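Local coordinates for beta-galacturonidase (Eisenbergiella tayi, PDB 6NCW), which hydrolyses beta-galacturonides as a family 2 glycoside hydrolase of a gut bacterium, and is probably related in activity to the beta-glucuronidases, at residues Leu82-Pro87 against Gly108-Glu113; Gly66-Glu71 against Lys103-Gly108; Trp21-Ile26 against Ala56-Glu61; Gly74-Ala79 against Gly137-Val142. All coordinates share one frame; numbering follows the deposited sequence.

Interaction 1: Leu82-Pro87 against Gly108-Glu113; sequences LVDGKP and GIHQLE
Leu82-Val83 and the strand of Gly108-Glu113 run antiparallel. Leu82 and Glu113 form a hydrogen-bonded pair, with Leu82 N to Glu113 O at 2.8 Å and the return bond from Glu113 N to Leu82 O, both nearly along the C=O axes. Val83 faces Leu112 in the next, non-hydrogen-bonded pair. The first strand then reverses through a type I' turn from Val83 to Lys86, while Asp84 N still reaches Gln111 O at 2.8 Å. A water beside the turn accepts from Gly85 N and donates to Gln111 O and, weakly, to Leu82 O.

Asp84 carries most of the side-chain chemistry. Its CG lies anti to the carbonyl carbon (chi1 -60°), which brings both oxygens against the opposite strand. Asp84 OD1 accepts a hydrogen bond from His110 ND1 at 2.8 Å on its syn lone pair, close to the imidazole plane, although carboxylate and ring are turned 43° apart. Asp84 OD2 accepts Gln111 N at 3.0 Å from above the carboxylate plane. His110 NE2 donates to Ala64 O, so both ring nitrogens would carry protons, probably leaving a cationic imidazole beside the carboxylate. On the buried face, Val83 CG2 meets Leu112 CD1 at 4.0 Å; on the other, Glu113 sends OE2 to Ser57.

This is a beta-hairpin whose I' turn is tied by a His-carboxylate pair to the neighbouring strand of the N-terminal beta-sandwich.

Interaction 2: Gly66-Glu71 against Lys103-Gly108; sequences GNIRLE and KDIRPG
Lys103 begins the second segment with its backbone beside the Asn67 side chain: Lys103 CA lies 3.1 Å from Asn67 OD1. Its extended side chain ends in a salt bridge from NZ to Glu205.

At Asp104 the chain turns a corner, with positive phi (48°). Asp104 N donates to Asn67 OD1 at 2.6 Å, in the plane of the amide carbonyl but in a bent hydrogen bond (137°). Asn67 CG sits anti to its own carbonyl carbon, which carries OD1 across to this amide; ND2 of the same group donates to Gly148 O, so both ends are held.

Ile105 supplies the main-chain pairing. Its N donates to Gly66 O at 2.9 Å in an almost straight hydrogen bond, approaching from above the carbonyl plane. Its O receives Gly66 N at 3.1 Å on an in-plane lone pair. The side chain has CG1 in the crowded position between backbone N and carbonyl carbon (chi1 77°), laying Ile105 CG1 3.5 Å from Gly66 O. The side chains of Ile105 and Ile68 cross at about a right angle, and Ile105 CD1 touches Ile68 CD1 at 3.8 Å.

Arg106 leads away, and its NH2 bonds to Ile109 O. Asp104 and Ile105 both face Gly66: a G1 beta bulge, at the corners where the chain crosses between the six-stranded sheet (55-63, 109-117) and the four-stranded one (68-72, 98-105) of the N-terminal beta-sandwich.

Interaction 3: Trp21-Ile26 against Ala56-Glu61; sequences WNFHTI and ASYSRE
Four backbone hydrogen bonds join these antiparallel strands. Asn22 and Ser59 exchange one pair; His24 and Ser57 exchange the other, in which Ser57 N to His24 O is the shortest at 2.7 Å and almost straight. A water donates to Asn22 O and hydrogen-bonds the hydroxyls of Ser57 and Ser59. Ser57 OG also bonds Glu113.

A CH-pi contact comes from Arg60, which lays CG and CD over one face of the Trp21 indole, Arg60 CD standing 3.7 Å from the centroid of the five-membered ring. Its guanidinium is turned 88° to the indole and grips Glu61 O with both NE and NH2. Both Trp21 NE1 and Arg60 NH1 reach Leu16 O.

Apolar packing fills the other face. Phe23 CG is anti to the backbone N (chi1 173°), so the ring lies alongside Tyr58; Phe23 CD2 stands over the Tyr58 ring face, 3.4 Å from Tyr58 CZ, with the planes oblique at 58°. Phe23 CE2 also presses on Ala56 CB at 3.4 Å, while Tyr58 OH bonds Tyr46 OH.

Phe23 and Tyr58 point to the interior face and Asn22, His24, Ser57 and Ser59 to the other, as in one antiparallel sheet of the family 2 N-terminal sandwich domain.

Interaction 4: Gly74-Ala79 against Gly137-Val142; sequences GVSHTA and GISRGV
Gly74, the residue most buried by this contact, has its carbonyl O turned into the 137-142 loop. Arg140 N donates to Gly74 O at 3.2 Å on an in-plane lone pair, and Ser139 N adds a weak bond. Gly74 N donates a hydrogen bond to a water, which donates in turn to Gly141 O. Gly74 lies close against Arg140, whose CB is 3.5 Å from Gly74 N.

Ser76 pairs with Gly137 in a single antiparallel bridge. Ser76 N meets Gly137 O at 2.7 Å, nearly along the C=O axis, and Gly137 N returns to Ser76 O at 3.1 Å. With chi1 of -66°, Ser76 OG stands beside its own N and hydrogen-bonds Ser139 OG at 2.8 Å, tip to tip; either may be the donor. The backbone at Gly137, with phi 138°, calls for glycine.

Arg140 runs extended away from Gly74 to form a salt bridge with Glu279 and to donate to Tyr95 O and Pro314 O, its side chain about 11 Å from that of galacturonate-binding His312. The touching residues are buried, and their polar groups are met by backbone partners, a water and the paired hydroxyls; the arginine's charge is probably balanced by Glu279, consistent with a firmly set junction near the sugar pocket.

All four contacts lie in the N-terminal beta-sandwich, on one side of the chain's centre. Interactions 1 and 3 belong to its six-stranded sheet, where strands 55-63 and 109-117 are neighbours, and their centres are about 12 Å apart. The centres of interactions 1 and 2 are about 10 Å apart, and interaction 2 sits at the edge where the two sheets meet: Ile105 and Leu70 pack on His110, Val83 and Leu112, and Gly108 is common to both. Interaction 3 closes first along the chain; the segments of interaction 2 then alternate with those of interactions 1 and 4. At interaction 4, Ile138 packs on Trp21 and Tyr58, so the sandwich core continues into the loops facing the catalytic TIM barrel.

Interaction 1: Leu82-Pro87 against Gly108-Glu113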
# COMPACT_ATOMS: atom_id res chain seq x y z
N LEU A 82 7.69 -32.11 -31.21
CA LEU A 82 8.61 -33.15 -31.64
C LEU A 82 8.32 -34.40 -30.84
O LEU A 82 8.23 -34.34 -29.60
CB LEU A 82 10.07 -32.74 -31.44
CG LEU A 82 10.64 -31.55 -32.24
CD1 LEU A 82 10.27 -30.23 -31.58
CD2 LEU A 82 12.16 -31.69 -32.35
N VAL A 83 8.17 -35.53 -31.53
CA VAL A 83 7.99 -36.84 -30.92
C VAL A 83 9.18 -37.71 -31.34
O VAL A 83 9.47 -37.82 -32.54
CB VAL A 83 6.66 -37.49 -31.33
CG1 VAL A 83 6.62 -38.95 -30.90
CG2 VAL A 83 5.48 -36.70 -30.74
N ASP A 84 9.88 -38.28 -30.36
CA ASP A 84 11.09 -39.07 -30.61
C ASP A 84 12.08 -38.32 -31.49
O ASP A 84 12.76 -38.89 -32.34
CB ASP A 84 10.74 -40.42 -31.24
CG ASP A 84 9.84 -41.26 -30.34
OD1 ASP A 84 8.91 -41.91 -30.85
OD2 ASP A 84 10.06 -41.23 -29.11
N GLY A 85 12.17 -37.01 -31.28
CA GLY A 85 13.12 -36.17 -31.98
C GLY A 85 12.69 -35.70 -33.34
O GLY A 85 13.39 -34.89 -33.95
N LYS A 86 11.55 -36.19 -33.85
CA LYS A 86 11.11 -35.81 -35.19
C LYS A 86 10.06 -34.71 -35.09
O LYS A 86 9.08 -34.86 -34.34
CB LYS A 86 10.51 -37.01 -35.91
CG LYS A 86 9.78 -36.65 -37.22
CD LYS A 86 8.67 -37.64 -37.60
CE LYS A 86 8.03 -37.24 -38.95
NZ LYS A 86 6.51 -37.19 -38.97
N PRO A 87 10.21 -33.60 -35.82
CA PRO A 87 9.13 -32.60 -35.88
C PRO A 87 7.87 -33.18 -36.50
O PRO A 87 7.91 -33.72 -37.60
CB PRO A 87 9.72 -31.48 -36.74
CG PRO A 87 11.19 -31.65 -36.62
CD PRO A 87 11.41 -33.14 -36.53
N GLY A 108 5.89 -48.76 -26.76
CA GLY A 108 6.88 -48.41 -25.76
C GLY A 108 6.91 -46.95 -25.35
O GLY A 108 5.90 -46.24 -25.45
N ILE A 109 8.07 -46.50 -24.88
CA ILE A 109 8.22 -45.17 -24.30
C ILE A 109 8.68 -44.21 -25.38
O ILE A 109 9.65 -44.48 -26.10
CB ILE A 109 9.21 -45.19 -23.12
CG1 ILE A 109 8.49 -45.49 -21.79
CG2 ILE A 109 9.90 -43.85 -22.99
CD1 ILE A 109 7.75 -46.79 -21.74
N HIS A 110 7.99 -43.07 -25.51
CA HIS A 110 8.34 -42.04 -26.47
C HIS A 110 8.72 -40.74 -25.75
O HIS A 110 8.35 -40.51 -24.60
CB HIS A 110 7.18 -41.79 -27.43
CG HIS A 110 6.70 -43.04 -28.10
ND1 HIS A 110 7.31 -43.57 -29.21
CD2 HIS A 110 5.68 -43.88 -27.79
CE1 HIS A 110 6.68 -44.67 -29.57
NE2 HIS A 110 5.69 -44.88 -28.73
N GLN A 111 9.48 -39.91 -26.45
CA GLN A 111 9.87 -38.59 -25.96
C GLN A 111 9.01 -37.54 -26.64
O GLN A 111 8.98 -37.46 -27.87
CB GLN A 111 11.35 -38.32 -26.21
CG GLN A 111 12.28 -39.02 -25.24
CD GLN A 111 12.35 -40.51 -25.49
OE1 GLN A 111 12.34 -40.96 -26.65
NE2 GLN A 111 12.40 -41.30 -24.41
N LEU A 112 8.32 -36.74 -25.83
CA LEU A 112 7.55 -35.59 -26.31
C LEU A 112 8.29 -34.31 -25.95
O LEU A 112 8.69 -34.12 -24.79
CB LEU A 112 6.15 -35.56 -25.69
CG LEU A 112 5.28 -34.37 -26.09
CD1 LEU A 112 5.11 -34.28 -27.61
CD2 LEU A 112 3.92 -34.48 -25.41
N GLU A 113 8.49 -33.45 -26.93
CA GLU A 113 9.12 -32.16 -26.69
C GLU A 113 8.33 -31.09 -27.41
O GLU A 113 8.01 -31.25 -28.59
CB GLU A 113 10.58 -32.13 -27.14
CG GLU A 113 11.24 -30.75 -26.98
CD GLU A 113 12.71 -30.75 -27.35
OE1 GLU A 113 13.11 -31.55 -28.23
OE2 GLU A 113 13.48 -29.93 -26.76
O HOH W 1 10.89 -35.52 -29.16

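Interaction 2: Gly66-Glu71 against Lys103-Gly108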
# COMPACT_ATOMS: atom_id res chain seq x y z
N GLY A 66 0.72 -47.64 -31.84
CA GLY A 66 -0.27 -47.55 -32.90
C GLY A 66 -0.53 -46.11 -33.32
O GLY A 66 0.36 -45.26 -33.29
N ASN A 67 -1.76 -45.86 -33.75
CA ASN A 67 -2.16 -44.52 -34.16
C ASN A 67 -2.50 -43.69 -32.92
O ASN A 67 -3.33 -44.09 -32.10
CB ASN A 67 -3.37 -44.58 -35.09
CG ASN A 67 -3.06 -45.17 -36.44
OD1 ASN A 67 -1.90 -45.21 -36.88
ND2 ASN A 67 -4.09 -45.63 -37.13
N ILE A 68 -1.86 -42.52 -32.80
CA ILE A 68 -2.07 -41.65 -31.65
C ILE A 68 -2.45 -40.25 -32.11
O ILE A 68 -2.16 -39.81 -33.22
CB ILE A 68 -0.83 -41.58 -30.74
CG1 ILE A 68 0.30 -40.81 -31.43
CG2 ILE A 68 -0.39 -42.97 -30.31
CD1 ILE A 68 1.47 -40.47 -30.51
N ARG A 69 -3.10 -39.53 -31.19
CA ARG A 69 -3.43 -38.13 -31.36
C ARG A 69 -2.99 -37.40 -30.11
O ARG A 69 -3.37 -37.79 -29.00
CB ARG A 69 -4.93 -37.94 -31.61
CG ARG A 69 -5.40 -36.52 -31.81
CD ARG A 69 -6.92 -36.50 -31.95
NE ARG A 69 -7.44 -35.14 -32.04
CZ ARG A 69 -8.18 -34.55 -31.11
NH1 ARG A 69 -8.52 -35.21 -30.00
NH2 ARG A 69 -8.59 -33.30 -31.29
N LEU A 70 -2.17 -36.38 -30.27
CA LEU A 70 -1.83 -35.46 -29.19
C LEU A 70 -2.64 -34.19 -29.38
O LEU A 70 -2.47 -33.50 -30.39
CB LEU A 70 -0.34 -35.15 -29.17
CG LEU A 70 0.57 -36.34 -28.91
CD1 LEU A 70 1.90 -36.14 -29.63
CD2 LEU A 70 0.80 -36.48 -27.42
N GLU A 71 -3.53 -33.88 -28.43
CA GLU A 71 -4.28 -32.63 -28.47
C GLU A 71 -3.66 -31.62 -27.51
O GLU A 71 -3.46 -31.90 -26.32
CB GLU A 71 -5.75 -32.82 -28.12
CG GLU A 71 -6.50 -31.47 -28.27
CD GLU A 71 -7.98 -31.54 -27.94
OE1 GLU A 71 -8.42 -32.54 -27.35
OE2 GLU A 71 -8.69 -30.56 -28.28
N LYS A 103 0.67 -41.80 -37.18
CA LYS A 103 0.22 -43.10 -37.64
C LYS A 103 1.22 -44.17 -37.24
O LYS A 103 2.43 -44.02 -37.44
CB LYS A 103 0.02 -43.08 -39.16
CG LYS A 103 -1.26 -42.38 -39.58
CD LYS A 103 -1.30 -42.09 -41.07
CE LYS A 103 -2.70 -41.71 -41.51
NZ LYS A 103 -2.78 -41.43 -42.97
N ASP A 104 0.70 -45.22 -36.60
CA ASP A 104 1.38 -46.50 -36.39
C ASP A 104 2.81 -46.31 -35.85
O ASP A 104 3.80 -46.61 -36.51
CB ASP A 104 1.36 -47.30 -37.69
CG ASP A 104 1.84 -48.72 -37.52
OD1 ASP A 104 2.92 -49.05 -38.06
OD2 ASP A 104 1.15 -49.51 -36.83
N ILE A 105 2.88 -45.79 -34.61
CA ILE A 105 4.16 -45.59 -33.93
C ILE A 105 4.52 -46.89 -33.23
O ILE A 105 3.65 -47.66 -32.82
CB ILE A 105 4.13 -44.41 -32.94
CG1 ILE A 105 3.41 -44.79 -31.64
CG2 ILE A 105 3.45 -43.19 -33.54
CD1 ILE A 105 3.46 -43.71 -30.60
N ARG A 106 5.83 -47.12 -33.06
CA ARG A 106 6.31 -48.29 -32.34
C ARG A 106 5.77 -48.29 -30.91
O ARG A 106 5.50 -47.24 -30.34
CB ARG A 106 7.84 -48.30 -32.32
CG ARG A 106 8.43 -47.16 -31.51
CD ARG A 106 9.49 -47.64 -30.51
NE ARG A 106 9.79 -46.64 -29.49
CZ ARG A 106 10.37 -45.46 -29.73
NH1 ARG A 106 10.69 -45.12 -30.98
NH2 ARG A 106 10.61 -44.62 -28.74
N PRO A 107 5.57 -49.47 -30.32
CA PRO A 107 5.13 -49.52 -28.92
C PRO A 107 6.26 -49.11 -27.99
O PRO A 107 7.43 -49.07 -28.38
CB PRO A 107 4.75 -50.99 -28.72
CG PRO A 107 5.63 -51.72 -29.69
CD PRO A 107 5.76 -50.82 -30.89
N GLY A 108 5.89 -48.76 -26.76
CA GLY A 108 6.88 -48.41 -25.76
C GLY A 108 6.91 -46.95 -25.35
O GLY A 108 5.90 -46.24 -25.45

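Interaction 3: Trp21-Ile26 against Ala56-Glu61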
# COMPACT_ATOMS: atom_id res chain seq x y z
N TRP A 21 6.78 -31.11 -16.26
CA TRP A 21 7.62 -31.44 -17.40
C TRP A 21 9.00 -30.82 -17.18
O TRP A 21 9.18 -29.93 -16.35
CB TRP A 21 7.07 -30.91 -18.72
CG TRP A 21 5.72 -31.40 -19.17
CD1 TRP A 21 4.67 -31.82 -18.40
CD2 TRP A 21 5.28 -31.50 -20.53
NE1 TRP A 21 3.59 -32.17 -19.21
CE2 TRP A 21 3.95 -31.99 -20.52
CE3 TRP A 21 5.89 -31.22 -21.77
CZ2 TRP A 21 3.23 -32.19 -21.68
CZ3 TRP A 21 5.16 -31.42 -22.93
CH2 TRP A 21 3.84 -31.90 -22.87
N ASN A 22 9.97 -31.28 -17.96
CA ASN A 22 11.29 -30.67 -17.93
C ASN A 22 11.29 -29.44 -18.82
O ASN A 22 10.79 -29.48 -19.94
CB ASN A 22 12.36 -31.65 -18.39
CG ASN A 22 12.70 -32.66 -17.33
OD1 ASN A 22 12.63 -32.38 -16.14
ND2 ASN A 22 13.07 -33.85 -17.76
N PHE A 23 11.88 -28.35 -18.31
CA PHE A 23 11.83 -27.03 -18.92
C PHE A 23 13.22 -26.40 -18.95
O PHE A 23 13.94 -26.43 -17.95
CB PHE A 23 10.86 -26.11 -18.16
CG PHE A 23 10.86 -24.67 -18.64
CD1 PHE A 23 11.60 -23.69 -17.97
CD2 PHE A 23 10.10 -24.28 -19.73
CE1 PHE A 23 11.59 -22.36 -18.39
CE2 PHE A 23 10.09 -22.95 -20.16
CZ PHE A 23 10.83 -21.99 -19.49
N HIS A 24 13.56 -25.80 -20.08
CA HIS A 24 14.73 -24.94 -20.17
C HIS A 24 14.54 -23.98 -21.34
O HIS A 24 13.91 -24.33 -22.34
CB HIS A 24 16.03 -25.76 -20.29
CG HIS A 24 16.12 -26.60 -21.52
ND1 HIS A 24 16.60 -26.12 -22.72
CD2 HIS A 24 15.82 -27.90 -21.73
CE1 HIS A 24 16.58 -27.09 -23.62
NE2 HIS A 24 16.11 -28.18 -23.04
N THR A 25 15.04 -22.75 -21.18
CA THR A 25 15.09 -21.80 -22.29
C THR A 25 16.14 -22.24 -23.31
O THR A 25 17.09 -22.96 -22.99
CB THR A 25 15.43 -20.38 -21.79
OG1 THR A 25 16.73 -20.38 -21.19
CG2 THR A 25 14.39 -19.88 -20.79
N ILE A 26 15.99 -21.78 -24.55
CA ILE A 26 16.97 -22.07 -25.59
C ILE A 26 17.35 -20.80 -26.33
O ILE A 26 16.63 -19.80 -26.31
CB ILE A 26 16.49 -23.14 -26.59
CG1 ILE A 26 15.21 -22.71 -27.28
CG2 ILE A 26 16.26 -24.47 -25.88
CD1 ILE A 26 14.61 -23.81 -28.15
N ALA A 56 11.58 -21.63 -25.58
CA ALA A 56 11.94 -22.52 -24.50
C ALA A 56 11.43 -23.92 -24.84
O ALA A 56 10.55 -24.08 -25.68
CB ALA A 56 11.36 -22.04 -23.17
N SER A 57 12.01 -24.93 -24.20
CA SER A 57 11.64 -26.32 -24.47
C SER A 57 10.96 -26.96 -23.27
O SER A 57 11.47 -26.88 -22.14
CB SER A 57 12.86 -27.14 -24.88
OG SER A 57 12.77 -28.46 -24.37
N TYR A 58 9.83 -27.61 -23.51
CA TYR A 58 9.15 -28.47 -22.54
C TYR A 58 9.23 -29.92 -23.01
O TYR A 58 8.95 -30.21 -24.18
CB TYR A 58 7.67 -28.10 -22.39
CG TYR A 58 7.37 -26.78 -21.71
CD1 TYR A 58 6.91 -26.74 -20.39
CD2 TYR A 58 7.49 -25.57 -22.41
CE1 TYR A 58 6.61 -25.53 -19.77
CE2 TYR A 58 7.19 -24.35 -21.78
CZ TYR A 58 6.75 -24.34 -20.47
OH TYR A 58 6.46 -23.15 -19.83
N SER A 59 9.55 -30.85 -22.11
CA SER A 59 9.62 -32.24 -22.52
C SER A 59 9.19 -33.16 -21.38
O SER A 59 9.31 -32.83 -20.20
CB SER A 59 11.03 -32.60 -23.01
OG SER A 59 12.02 -32.07 -22.13
N ARG A 60 8.69 -34.33 -21.77
CA ARG A 60 8.36 -35.43 -20.87
C ARG A 60 8.31 -36.70 -21.70
O ARG A 60 8.53 -36.67 -22.92
CB ARG A 60 7.02 -35.20 -20.17
CG ARG A 60 5.83 -35.14 -21.11
CD ARG A 60 4.52 -35.39 -20.32
NE ARG A 60 4.44 -36.78 -19.88
CZ ARG A 60 3.62 -37.24 -18.93
NH1 ARG A 60 2.78 -36.43 -18.30
NH2 ARG A 60 3.64 -38.53 -18.62
N GLU A 61 8.00 -37.82 -21.06
CA GLU A 61 7.83 -39.08 -21.76
C GLU A 61 6.38 -39.55 -21.67
O GLU A 61 5.63 -39.17 -20.77
CB GLU A 61 8.77 -40.15 -21.21
CG GLU A 61 10.25 -39.84 -21.40
CD GLU A 61 11.15 -40.95 -20.87
OE1 GLU A 61 10.72 -41.67 -19.93
OE2 GLU A 61 12.28 -41.12 -21.39
O HOH W 2 12.69 -29.54 -22.01

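Interaction 4: Gly74-Ala79 against Gly137-Val142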
# COMPACT_ATOMS: atom_id res chain seq x y z
N GLY A 74 -3.67 -25.27 -25.55
CA GLY A 74 -3.09 -23.98 -25.83
C GLY A 74 -1.61 -23.94 -25.55
O GLY A 74 -1.17 -24.34 -24.47
N VAL A 75 -0.82 -23.47 -26.51
CA VAL A 75 0.61 -23.21 -26.32
C VAL A 75 0.86 -21.75 -26.66
O VAL A 75 0.55 -21.32 -27.79
CB VAL A 75 1.48 -24.14 -27.18
CG1 VAL A 75 2.96 -23.85 -26.94
CG2 VAL A 75 1.17 -25.64 -26.92
N SER A 76 1.43 -20.99 -25.72
CA SER A 76 1.64 -19.55 -25.89
C SER A 76 3.04 -19.26 -26.42
O SER A 76 4.03 -19.63 -25.78
CB SER A 76 1.44 -18.82 -24.56
OG SER A 76 0.11 -18.89 -24.10
N HIS A 77 3.14 -18.60 -27.58
CA HIS A 77 2.04 -18.43 -28.54
C HIS A 77 2.35 -19.18 -29.86
O HIS A 77 1.46 -19.39 -30.68
CB HIS A 77 1.75 -16.95 -28.81
CG HIS A 77 2.90 -16.16 -29.35
ND1 HIS A 77 3.56 -16.49 -30.51
CD2 HIS A 77 3.48 -15.03 -28.90
CE1 HIS A 77 4.51 -15.61 -30.75
NE2 HIS A 77 4.48 -14.70 -29.79
N THR A 78 3.60 -19.60 -30.05
CA THR A 78 4.01 -20.35 -31.22
C THR A 78 4.63 -21.67 -30.78
O THR A 78 5.53 -21.68 -29.93
CB THR A 78 4.98 -19.51 -32.06
OG1 THR A 78 4.30 -18.31 -32.50
CG2 THR A 78 5.51 -20.28 -33.27
N ALA A 79 4.17 -22.78 -31.37
CA ALA A 79 4.52 -24.13 -30.91
C ALA A 79 5.17 -24.96 -32.02
O ALA A 79 4.77 -24.86 -33.18
CB ALA A 79 3.28 -24.89 -30.42
N GLY A 137 4.59 -20.50 -22.91
CA GLY A 137 4.47 -21.77 -22.23
C GLY A 137 3.31 -22.62 -22.70
O GLY A 137 2.56 -22.24 -23.61
N ILE A 138 3.17 -23.79 -22.09
CA ILE A 138 2.04 -24.68 -22.37
C ILE A 138 0.96 -24.26 -21.38
O ILE A 138 0.86 -24.79 -20.27
CB ILE A 138 2.43 -26.15 -22.22
CG1 ILE A 138 3.72 -26.46 -23.00
CG2 ILE A 138 1.28 -27.03 -22.68
CD1 ILE A 138 4.08 -27.95 -23.04
N SER A 139 0.14 -23.30 -21.80
CA SER A 139 -0.76 -22.58 -20.91
C SER A 139 -2.13 -23.25 -20.71
O SER A 139 -2.88 -22.82 -19.83
CB SER A 139 -0.95 -21.15 -21.42
OG SER A 139 -1.08 -21.13 -22.84
N ARG A 140 -2.48 -24.25 -21.53
CA ARG A 140 -3.66 -25.09 -21.32
C ARG A 140 -3.25 -26.55 -21.51
O ARG A 140 -2.09 -26.85 -21.80
CB ARG A 140 -4.81 -24.68 -22.26
CG ARG A 140 -5.27 -23.24 -22.10
CD ARG A 140 -6.37 -22.87 -23.07
NE ARG A 140 -6.59 -21.43 -23.08
CZ ARG A 140 -7.23 -20.76 -24.04
NH1 ARG A 140 -7.73 -21.42 -25.08
NH2 ARG A 140 -7.37 -19.44 -23.95
N GLY A 141 -4.18 -27.47 -21.30
CA GLY A 141 -3.83 -28.87 -21.10
C GLY A 141 -3.34 -29.58 -22.35
O GLY A 141 -3.35 -29.05 -23.46
N VAL A 142 -2.90 -30.83 -22.14
CA VAL A 142 -2.36 -31.70 -23.19
C VAL A 142 -2.93 -33.10 -22.99
O VAL A 142 -2.95 -33.62 -21.86
CB VAL A 142 -0.82 -31.75 -23.18
CG1 VAL A 142 -0.31 -32.71 -24.24
CG2 VAL A 142 -0.23 -30.36 -23.39
O HOH W 3 -1.51 -27.20 -24.82